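Local structure of TRAP dicarboxylate transporter-DctP subunit (Marinobacter aquaeolei, 4PFI) at residues A[225-230]-A[287-292]; A[160-163]-A[167-170]; A[51-56]-A[272-277]. The protein probably captures an organic-acid solute in the periplasm and delivers it to a TRAP-type membrane transporter. One frame throughout, in Å; residues are numbered along the deposited sequence.

Interaction 1: residues A[225-230]-A[287-292]; sequences IEEMGF and KERLET
Arg289 faces two consecutive acidic residues, Glu226 and Glu227, across the junction of helix 222-228 with helix 263-296, and the three form a salt-bridge network. The first bridge joins Glu226 OE1 to Arg289 NE at 3.3 Å. The carboxylate and guanidinium planes stand 78° apart and the oxygen sits well out of the guanidinium plane, so no N-H points at it and the attraction is purely between charges. The second bridge, Glu227 OE1 to Arg289 NH2, is looser at 3.6 Å; these two side chains run side by side in the same direction. Glu226 CG lies anti to the backbone N (chi1 -171°), and the bend at chi2 brings OE1 alongside NE and CD of Arg289, the two side chains crossing at about a right angle, and leaves OE2 near Thr292 CG2.

Van der Waals contacts accompany the charges. Thr292 CG2 lies 3.8 Å from Glu226 CG, carbon on carbon. Two further carbons are set against carboxylate oxygens: Thr292 CG2 is 3.6 Å from Glu226 OE2, and Arg289 CD is 3.6 Å from Glu226 OE1. The arginine also rests on Val222 and Phe223, and Glu226 touches Ile293, so the same two helices go on packing on each other beyond these residues.

Backbone bonds end the shorter helix just beyond the acidic pair. Phe230 N reaches Ile225 O at 3.1 Å and Gly229 N reaches Glu226 O, with Gly229 at phi 77°: a Schellman motif.

Arg289 thus probably offsets the negative charge of two adjacent glutamates near the end of helix 222-228, for Glu226 through charge attraction and not a directed N-H bond.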
loop_
_atom_site.group_PDB
_atom_site.type_symbol
_atom_site.label_atom_id
_atom_site.label_comp_id
_atom_site.label_asym_id
_atom_site.label_seq_id
_atom_site.Cartn_x
_atom_site.Cartn_y
_atom_site.Cartn_z
ATOM N N ILE A 225 0.688 -12.129 -2.948
ATOM C CA ILE A 225 1.534 -13.317 -2.980
ATOM C C ILE A 225 0.785 -14.524 -3.590
ATOM O O ILE A 225 1.318 -15.231 -4.451
ATOM C CB ILE A 225 2.018 -13.657 -1.563
ATOM C CG1 ILE A 225 3.009 -12.578 -1.098
ATOM C CG2 ILE A 225 2.657 -15.039 -1.515
ATOM C CD1 ILE A 225 3.307 -12.614 0.398
ATOM N N GLU A 226 -0.440 -14.763 -3.130
ATOM C CA GLU A 226 -1.249 -15.855 -3.657
ATOM C C GLU A 226 -1.540 -15.625 -5.147
ATOM O O GLU A 226 -1.406 -16.532 -5.959
ATOM C CB GLU A 226 -2.559 -16.025 -2.861
ATOM C CG GLU A 226 -3.352 -17.285 -3.206
ATOM C CD GLU A 226 -4.087 -17.194 -4.544
ATOM O OE1 GLU A 226 -4.531 -16.082 -4.925
ATOM O OE2 GLU A 226 -4.226 -18.238 -5.238
ATOM N N GLU A 227 -1.971 -14.417 -5.495
ATOM C CA GLU A 227 -2.329 -14.090 -6.875
ATOM C C GLU A 227 -1.163 -14.327 -7.870
ATOM O O GLU A 227 -1.385 -14.835 -8.976
ATOM C CB GLU A 227 -2.772 -12.633 -6.975
ATOM C CG GLU A 227 -3.363 -12.279 -8.316
ATOM C CD GLU A 227 -4.584 -13.145 -8.657
ATOM O OE1 GLU A 227 -5.449 -13.375 -7.766
ATOM O OE2 GLU A 227 -4.665 -13.617 -9.816
HETATM N N MSE A 228 0.066 -13.959 -7.484
HETATM C CA MSE A 228 1.240 -14.103 -8.342
HETATM C C MSE A 228 1.844 -15.480 -8.217
HETATM O O MSE A 228 2.780 -15.808 -8.923
HETATM C CB MSE A 228 2.341 -13.113 -7.917
HETATM C CG MSE A 228 1.861 -11.738 -7.515
HETATM SE SE MSE A 228 2.409 -10.423 -8.756
HETATM C CE MSE A 228 1.275 -11.207 -10.159
ATOM N N GLY A 229 1.386 -16.246 -7.245
ATOM C CA GLY A 229 1.870 -17.595 -7.086
ATOM C C GLY A 229 3.251 -17.731 -6.443
ATOM O O GLY A 229 3.868 -18.772 -6.568
ATOM N N PHE A 230 3.726 -16.722 -5.734
ATOM C CA PHE A 230 5.075 -16.796 -5.126
ATOM C C PHE A 230 5.185 -17.884 -4.058
ATOM O O PHE A 230 6.278 -18.326 -3.702
ATOM C CB PHE A 230 5.475 -15.451 -4.504
ATOM C CG PHE A 230 5.504 -14.309 -5.477
ATOM C CD1 PHE A 230 5.686 -14.529 -6.824
ATOM C CD2 PHE A 230 5.372 -13.013 -5.027
ATOM C CE1 PHE A 230 5.721 -13.482 -7.701
ATOM C CE2 PHE A 230 5.397 -11.957 -5.893
ATOM C CZ PHE A 230 5.579 -12.180 -7.237
ATOM N N LYS A 287 -7.037 -13.205 4.914
ATOM C CA LYS A 287 -7.173 -14.456 5.653
ATOM C C LYS A 287 -7.569 -15.598 4.713
ATOM O O LYS A 287 -7.074 -16.713 4.825
ATOM C CB LYS A 287 -8.195 -14.301 6.779
ATOM C CG LYS A 287 -8.517 -15.585 7.506
ATOM C CD LYS A 287 -9.695 -15.406 8.480
ATOM C CE LYS A 287 -9.314 -14.577 9.717
ATOM N NZ LYS A 287 -10.467 -14.405 10.668
ATOM N N GLU A 288 -8.441 -15.297 3.770
ATOM C CA GLU A 288 -8.916 -16.257 2.779
ATOM C C GLU A 288 -7.734 -16.699 1.906
ATOM O O GLU A 288 -7.535 -17.880 1.612
ATOM C CB GLU A 288 -9.928 -15.534 1.900
ATOM C CG GLU A 288 -11.053 -16.341 1.320
ATOM C CD GLU A 288 -12.019 -15.455 0.493
ATOM O OE1 GLU A 288 -12.193 -15.742 -0.717
ATOM O OE2 GLU A 288 -12.590 -14.465 1.039
ATOM N N ARG A 289 -6.945 -15.726 1.483
ATOM C CA ARG A 289 -5.860 -16.017 0.578
ATOM C C ARG A 289 -4.782 -16.802 1.305
ATOM O O ARG A 289 -4.158 -17.694 0.727
ATOM C CB ARG A 289 -5.315 -14.743 0.014
ATOM C CG ARG A 289 -6.304 -14.094 -0.926
ATOM C CD ARG A 289 -6.503 -14.938 -2.140
ATOM N NE ARG A 289 -6.580 -14.083 -3.311
ATOM C CZ ARG A 289 -7.699 -13.743 -3.915
ATOM N NH1 ARG A 289 -8.858 -14.202 -3.479
ATOM N NH2 ARG A 289 -7.662 -12.951 -4.971
ATOM N N LEU A 290 -4.594 -16.521 2.594
ATOM C CA LEU A 290 -3.652 -17.310 3.371
ATOM C C LEU A 290 -4.077 -18.793 3.429
ATOM O O LEU A 290 -3.239 -19.676 3.272
ATOM C CB LEU A 290 -3.453 -16.727 4.766
ATOM C CG LEU A 290 -2.447 -17.480 5.651
ATOM C CD1 LEU A 290 -1.089 -17.741 4.978
ATOM C CD2 LEU A 290 -2.254 -16.646 6.918
ATOM N N GLU A 291 -5.366 -19.080 3.617
ATOM C CA GLU A 291 -5.825 -20.481 3.601
ATOM C C GLU A 291 -5.568 -21.116 2.222
ATOM O O GLU A 291 -5.139 -22.263 2.124
ATOM C CB GLU A 291 -7.314 -20.581 3.961
ATOM N N THR A 292 -5.825 -20.369 1.154
ATOM C CA THR A 292 -5.548 -20.859 -0.196
ATOM C C THR A 292 -4.062 -21.206 -0.369
ATOM O O THR A 292 -3.722 -22.260 -0.887
ATOM C CB THR A 292 -5.987 -19.825 -1.241
ATOM O OG1 THR A 292 -7.404 -19.631 -1.117
ATOM C CG2 THR A 292 -5.627 -20.274 -2.652
#

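Interaction 2: residues A[160-163]-A[167-170]; sequences MTWT and PLRT
Trp162 and Leu168 meet with their side chains slanted across one another, the leucine set against the six-membered ring of the indole. Leu168 CB is 3.8 Å from Trp162 CE3, approaching obliquely to the ring. With CG anti to its own carbonyl carbon (chi1 -63°), Leu168 brings CD1 3.9 Å from Trp162 CB and 4.0 Å from Trp162 CE3. Leu168 O lies in the ring plane at the edge of the same six-membered ring, 3.8 Å from Trp162 CZ3.

The contact packs the loop leaving strand 149-164 back onto that strand. This long strand pairs with 217-220, 236-239 and 244-252, in keeping with the strand shared by both lobes in TRAP solute-binding proteins. Thr238 tethers both sides, through backbone bonding with Trp162 and a hydrogen bond between its OG1 and Leu168 N. Phe174, Phe191 and Phe312 meet the indole edge-to-face.

The CB of Thr163 leaves the backbone on the far side from the loop, although Thr163 O lies 4.4 Å from Leu168 CD1. Thr163 OG1 hydrogen-bonds Gln218 and Gln234, the latter a residue of the sodium site.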
loop_
_atom_site.group_PDB
_atom_site.type_symbol
_atom_site.label_atom_id
_atom_site.label_comp_id
_atom_site.label_asym_id
_atom_site.label_seq_id
_atom_site.Cartn_x
_atom_site.Cartn_y
_atom_site.Cartn_z
HETATM N N MSE A 160 2.162 -6.031 5.189
HETATM C CA MSE A 160 3.202 -6.579 4.297
HETATM C C MSE A 160 3.691 -7.911 4.901
HETATM O O MSE A 160 3.872 -8.018 6.112
HETATM C CB MSE A 160 4.375 -5.616 4.112
HETATM C CG MSE A 160 3.988 -4.296 3.446
HETATM SE SE MSE A 160 3.472 -4.527 1.571
HETATM C CE MSE A 160 5.268 -4.666 0.758
ATOM N N THR A 161 3.907 -8.911 4.060
ATOM C CA THR A 161 4.342 -10.220 4.520
ATOM C C THR A 161 5.618 -10.602 3.779
ATOM O O THR A 161 5.787 -10.239 2.622
ATOM C CB THR A 161 3.237 -11.253 4.266
ATOM O OG1 THR A 161 2.125 -10.995 5.153
ATOM C CG2 THR A 161 3.755 -12.667 4.492
ATOM N N TRP A 162 6.550 -11.271 4.445
ATOM C CA TRP A 162 7.836 -11.583 3.828
ATOM C C TRP A 162 7.851 -13.054 3.381
ATOM O O TRP A 162 7.317 -13.912 4.082
ATOM C CB TRP A 162 8.964 -11.387 4.832
ATOM C CG TRP A 162 9.103 -10.017 5.399
ATOM C CD1 TRP A 162 8.547 -8.881 4.928
ATOM C CD2 TRP A 162 9.871 -9.642 6.538
ATOM N NE1 TRP A 162 8.930 -7.797 5.697
ATOM C CE2 TRP A 162 9.742 -8.246 6.699
ATOM C CE3 TRP A 162 10.654 -10.345 7.450
ATOM C CZ2 TRP A 162 10.360 -7.550 7.719
ATOM C CZ3 TRP A 162 11.271 -9.645 8.470
ATOM C CH2 TRP A 162 11.125 -8.266 8.591
ATOM N N THR A 163 8.448 -13.349 2.228
ATOM C CA THR A 163 8.726 -14.724 1.844
ATOM C C THR A 163 10.206 -14.874 1.514
ATOM O O THR A 163 10.884 -13.916 1.128
ATOM C CB THR A 163 7.905 -15.199 0.597
ATOM O OG1 THR A 163 8.303 -14.476 -0.569
ATOM C CG2 THR A 163 6.456 -14.975 0.779
ATOM N N PRO A 167 13.555 -18.901 7.272
ATOM C CA PRO A 167 12.835 -17.946 8.127
ATOM C C PRO A 167 13.615 -16.646 8.260
ATOM O O PRO A 167 14.827 -16.663 8.132
ATOM C CB PRO A 167 12.733 -18.660 9.488
ATOM C CG PRO A 167 13.151 -20.104 9.230
ATOM C CD PRO A 167 14.092 -20.037 8.040
ATOM N N LEU A 168 12.923 -15.535 8.490
ATOM C CA LEU A 168 13.566 -14.240 8.616
ATOM C C LEU A 168 13.296 -13.714 10.033
ATOM O O LEU A 168 12.480 -12.808 10.222
ATOM C CB LEU A 168 13.038 -13.286 7.556
ATOM C CG LEU A 168 13.338 -13.715 6.112
ATOM C CD1 LEU A 168 12.451 -12.997 5.112
ATOM C CD2 LEU A 168 14.810 -13.481 5.759
ATOM N N ARG A 169 13.976 -14.311 11.021
ATOM C CA ARG A 169 13.714 -14.024 12.426
ATOM C C ARG A 169 14.580 -12.911 13.006
ATOM O O ARG A 169 14.179 -12.258 13.962
ATOM C CB ARG A 169 13.919 -15.285 13.264
ATOM C CG ARG A 169 12.981 -16.409 12.912
ATOM C CD ARG A 169 13.443 -17.723 13.552
ATOM N NE ARG A 169 12.452 -18.771 13.353
ATOM C CZ ARG A 169 11.273 -18.792 13.968
ATOM N NH1 ARG A 169 10.958 -17.816 14.822
ATOM N NH2 ARG A 169 10.409 -19.776 13.719
ATOM N N THR A 170 15.773 -12.721 12.451
ATOM C CA THR A 170 16.669 -11.651 12.903
ATOM C C THR A 170 17.239 -10.930 11.688
ATOM O O THR A 170 17.241 -11.479 10.599
ATOM C CB THR A 170 17.831 -12.188 13.757
ATOM O OG1 THR A 170 18.728 -12.933 12.925
ATOM C CG2 THR A 170 17.308 -13.090 14.853
#

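Interaction 3: residues A[51-56]-A[272-277]; sequences HLYAQQ and AQLSEE
Leu274 carries the contact, packing on Tyr53 and Gln56 where helix 263-296 passes helix 49-65. The short helix axes come within 10.8 Å at 139° between their N-to-C directions, a strongly inclined antiparallel arrangement. Leu274 CB lies 3.5 Å from Tyr53 CE2, and Leu274 CD1 sits over the ring face in a CH-pi contact, 4.2 Å from the centroid and 16° off the normal. Tyr53 CG is anti to the backbone N (chi1 178°), which sends the ring across toward the leucine; Phe98 meets this ring too, with the planes at about 70°. The other methyl, Leu274 CD2, reaches Gln56 CB at 4.0 Å, so the branched end is fitted between tyrosine and glutamine; Phe57 also touches it.

The CB of Ser275 leaves the backbone on the far side from helix 49-65, and its OG hydrogen-bonds Glu132 OE2. Ser275 N bonds weakly to Ala272 O at 3.4 Å, an i to i-3 link.

Glu277, one turn beyond Leu274, brings its side chain near the end of the Gln56 side chain.

The contact is mainly van der Waals and CH-pi, Leu274 against the Tyr53 ring and Gln56 CB, so it probably depends on close packing of the leucine and not on a directed bond.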
loop_
_atom_site.group_PDB
_atom_site.type_symbol
_atom_site.label_atom_id
_atom_site.label_comp_id
_atom_site.label_asym_id
_atom_site.label_seq_id
_atom_site.Cartn_x
_atom_site.Cartn_y
_atom_site.Cartn_z
ATOM N N HIS A 51 -10.249 -3.491 -6.008
ATOM C CA HIS A 51 -11.460 -3.809 -6.720
ATOM C C HIS A 51 -12.692 -3.896 -5.762
ATOM O O HIS A 51 -13.740 -3.311 -6.024
ATOM C CB HIS A 51 -11.293 -5.108 -7.486
ATOM C CG HIS A 51 -12.373 -5.346 -8.488
ATOM N ND1 HIS A 51 -13.098 -6.514 -8.538
ATOM C CD2 HIS A 51 -12.861 -4.552 -9.473
ATOM C CE1 HIS A 51 -13.983 -6.438 -9.521
ATOM N NE2 HIS A 51 -13.859 -5.260 -10.098
ATOM N N LEU A 52 -12.555 -4.623 -4.655
ATOM C CA LEU A 52 -13.651 -4.759 -3.708
ATOM C C LEU A 52 -14.081 -3.400 -3.190
ATOM O O LEU A 52 -15.273 -3.116 -3.089
ATOM C CB LEU A 52 -13.242 -5.650 -2.548
ATOM C CG LEU A 52 -13.046 -7.101 -2.983
ATOM C CD1 LEU A 52 -12.491 -7.940 -1.834
ATOM C CD2 LEU A 52 -14.349 -7.672 -3.518
ATOM N N TYR A 53 -13.096 -2.571 -2.861
ATOM C CA TYR A 53 -13.348 -1.214 -2.384
ATOM C C TYR A 53 -14.110 -0.443 -3.453
ATOM O O TYR A 53 -15.144 0.177 -3.183
ATOM C CB TYR A 53 -12.027 -0.507 -2.088
ATOM C CG TYR A 53 -12.126 0.932 -1.620
ATOM C CD1 TYR A 53 -12.231 1.991 -2.534
ATOM C CD2 TYR A 53 -12.084 1.244 -0.262
ATOM C CE1 TYR A 53 -12.301 3.319 -2.103
ATOM C CE2 TYR A 53 -12.155 2.571 0.173
ATOM C CZ TYR A 53 -12.262 3.595 -0.751
ATOM O OH TYR A 53 -12.328 4.890 -0.294
ATOM N N ALA A 54 -13.592 -0.490 -4.673
ATOM C CA ALA A 54 -14.189 0.271 -5.757
ATOM C C ALA A 54 -15.634 -0.183 -6.048
ATOM O O ALA A 54 -16.500 0.650 -6.336
ATOM C CB ALA A 54 -13.332 0.199 -6.986
ATOM N N GLN A 55 -15.900 -1.489 -5.951
ATOM C CA GLN A 55 -17.255 -1.986 -6.144
ATOM C C GLN A 55 -18.203 -1.381 -5.123
ATOM O O GLN A 55 -19.315 -1.014 -5.447
ATOM C CB GLN A 55 -17.305 -3.487 -5.988
ATOM C CG GLN A 55 -16.944 -4.244 -7.210
ATOM C CD GLN A 55 -16.738 -5.715 -6.888
ATOM O OE1 GLN A 55 -15.704 -6.299 -7.218
ATOM N NE2 GLN A 55 -17.706 -6.312 -6.195
ATOM N N GLN A 56 -17.758 -1.314 -3.879
ATOM C CA GLN A 56 -18.537 -0.706 -2.823
ATOM C C GLN A 56 -18.726 0.794 -3.055
ATOM O O GLN A 56 -19.788 1.346 -2.745
ATOM C CB GLN A 56 -17.842 -0.909 -1.489
ATOM C CG GLN A 56 -17.801 -2.344 -1.042
ATOM C CD GLN A 56 -19.125 -2.756 -0.455
ATOM O OE1 GLN A 56 -19.897 -3.474 -1.094
ATOM N NE2 GLN A 56 -19.422 -2.269 0.758
ATOM N N ALA A 272 -15.095 8.366 3.239
ATOM C CA ALA A 272 -14.997 8.400 4.688
ATOM C C ALA A 272 -15.591 7.138 5.299
ATOM O O ALA A 272 -15.004 6.559 6.205
ATOM C CB ALA A 272 -15.706 9.659 5.237
ATOM N N GLN A 273 -16.748 6.714 4.797
ATOM C CA GLN A 273 -17.428 5.514 5.267
ATOM C C GLN A 273 -16.605 4.281 4.960
ATOM O O GLN A 273 -16.474 3.378 5.781
ATOM C CB GLN A 273 -18.772 5.350 4.559
ATOM C CG GLN A 273 -19.952 6.066 5.221
ATOM C CD GLN A 273 -21.295 5.526 4.750
ATOM O OE1 GLN A 273 -21.382 4.396 4.255
ATOM N NE2 GLN A 273 -22.347 6.326 4.899
ATOM N N LEU A 274 -16.065 4.243 3.750
ATOM C CA LEU A 274 -15.426 3.049 3.246
ATOM C C LEU A 274 -14.091 2.814 3.929
ATOM O O LEU A 274 -13.480 1.767 3.752
ATOM C CB LEU A 274 -15.245 3.157 1.735
ATOM C CG LEU A 274 -16.559 3.109 0.942
ATOM C CD1 LEU A 274 -16.270 3.072 -0.553
ATOM C CD2 LEU A 274 -17.406 1.916 1.374
ATOM N N SER A 275 -13.635 3.789 4.709
ATOM C CA SER A 275 -12.389 3.639 5.446
ATOM C C SER A 275 -12.473 2.425 6.376
ATOM O O SER A 275 -11.589 1.563 6.377
ATOM C CB SER A 275 -12.106 4.890 6.273
ATOM O OG SER A 275 -11.330 4.568 7.416
ATOM N N GLU A 276 -13.563 2.366 7.138
ATOM C CA GLU A 276 -13.771 1.361 8.173
ATOM C C GLU A 276 -14.033 -0.007 7.564
ATOM O O GLU A 276 -13.507 -1.032 8.027
ATOM C CB GLU A 276 -14.961 1.781 9.040
ATOM C CG GLU A 276 -15.285 0.866 10.207
ATOM C CD GLU A 276 -16.371 1.447 11.121
ATOM O OE1 GLU A 276 -17.080 0.642 11.768
ATOM O OE2 GLU A 276 -16.523 2.698 11.195
ATOM N N GLU A 277 -14.867 -0.025 6.533
ATOM C CA GLU A 277 -15.167 -1.260 5.819
ATOM C C GLU A 277 -13.900 -1.790 5.136
ATOM O O GLU A 277 -13.720 -2.988 4.990
ATOM C CB GLU A 277 -16.269 -0.999 4.787
ATOM C CG GLU A 277 -16.515 -2.138 3.807
ATOM C CD GLU A 277 -17.480 -3.197 4.328
ATOM O OE1 GLU A 277 -18.082 -2.994 5.412
ATOM O OE2 GLU A 277 -17.643 -4.235 3.639
#

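From the N terminus, residues 51-56 open interaction 3, which closes only at 272-277, more than two hundred residues later. Interaction 2 is nested inside that long loop, a tight return from strand 149-164 to the segment just after it. Interaction 1 begins next at 225-230 but closes at 287-292, beyond the end of interaction 3, so these two cross. Both use helix 263-296, which joins helix 49-65 at one point and helix 222-228 at another, the centres of interactions 1 and 3 lying about 21 Å apart. Interactions 1 and 2 touch, Ile225 CD1 lying 4.0 Å from Thr163 CG2. Interactions 2 and 3 lie on opposite sides of the chain's centre.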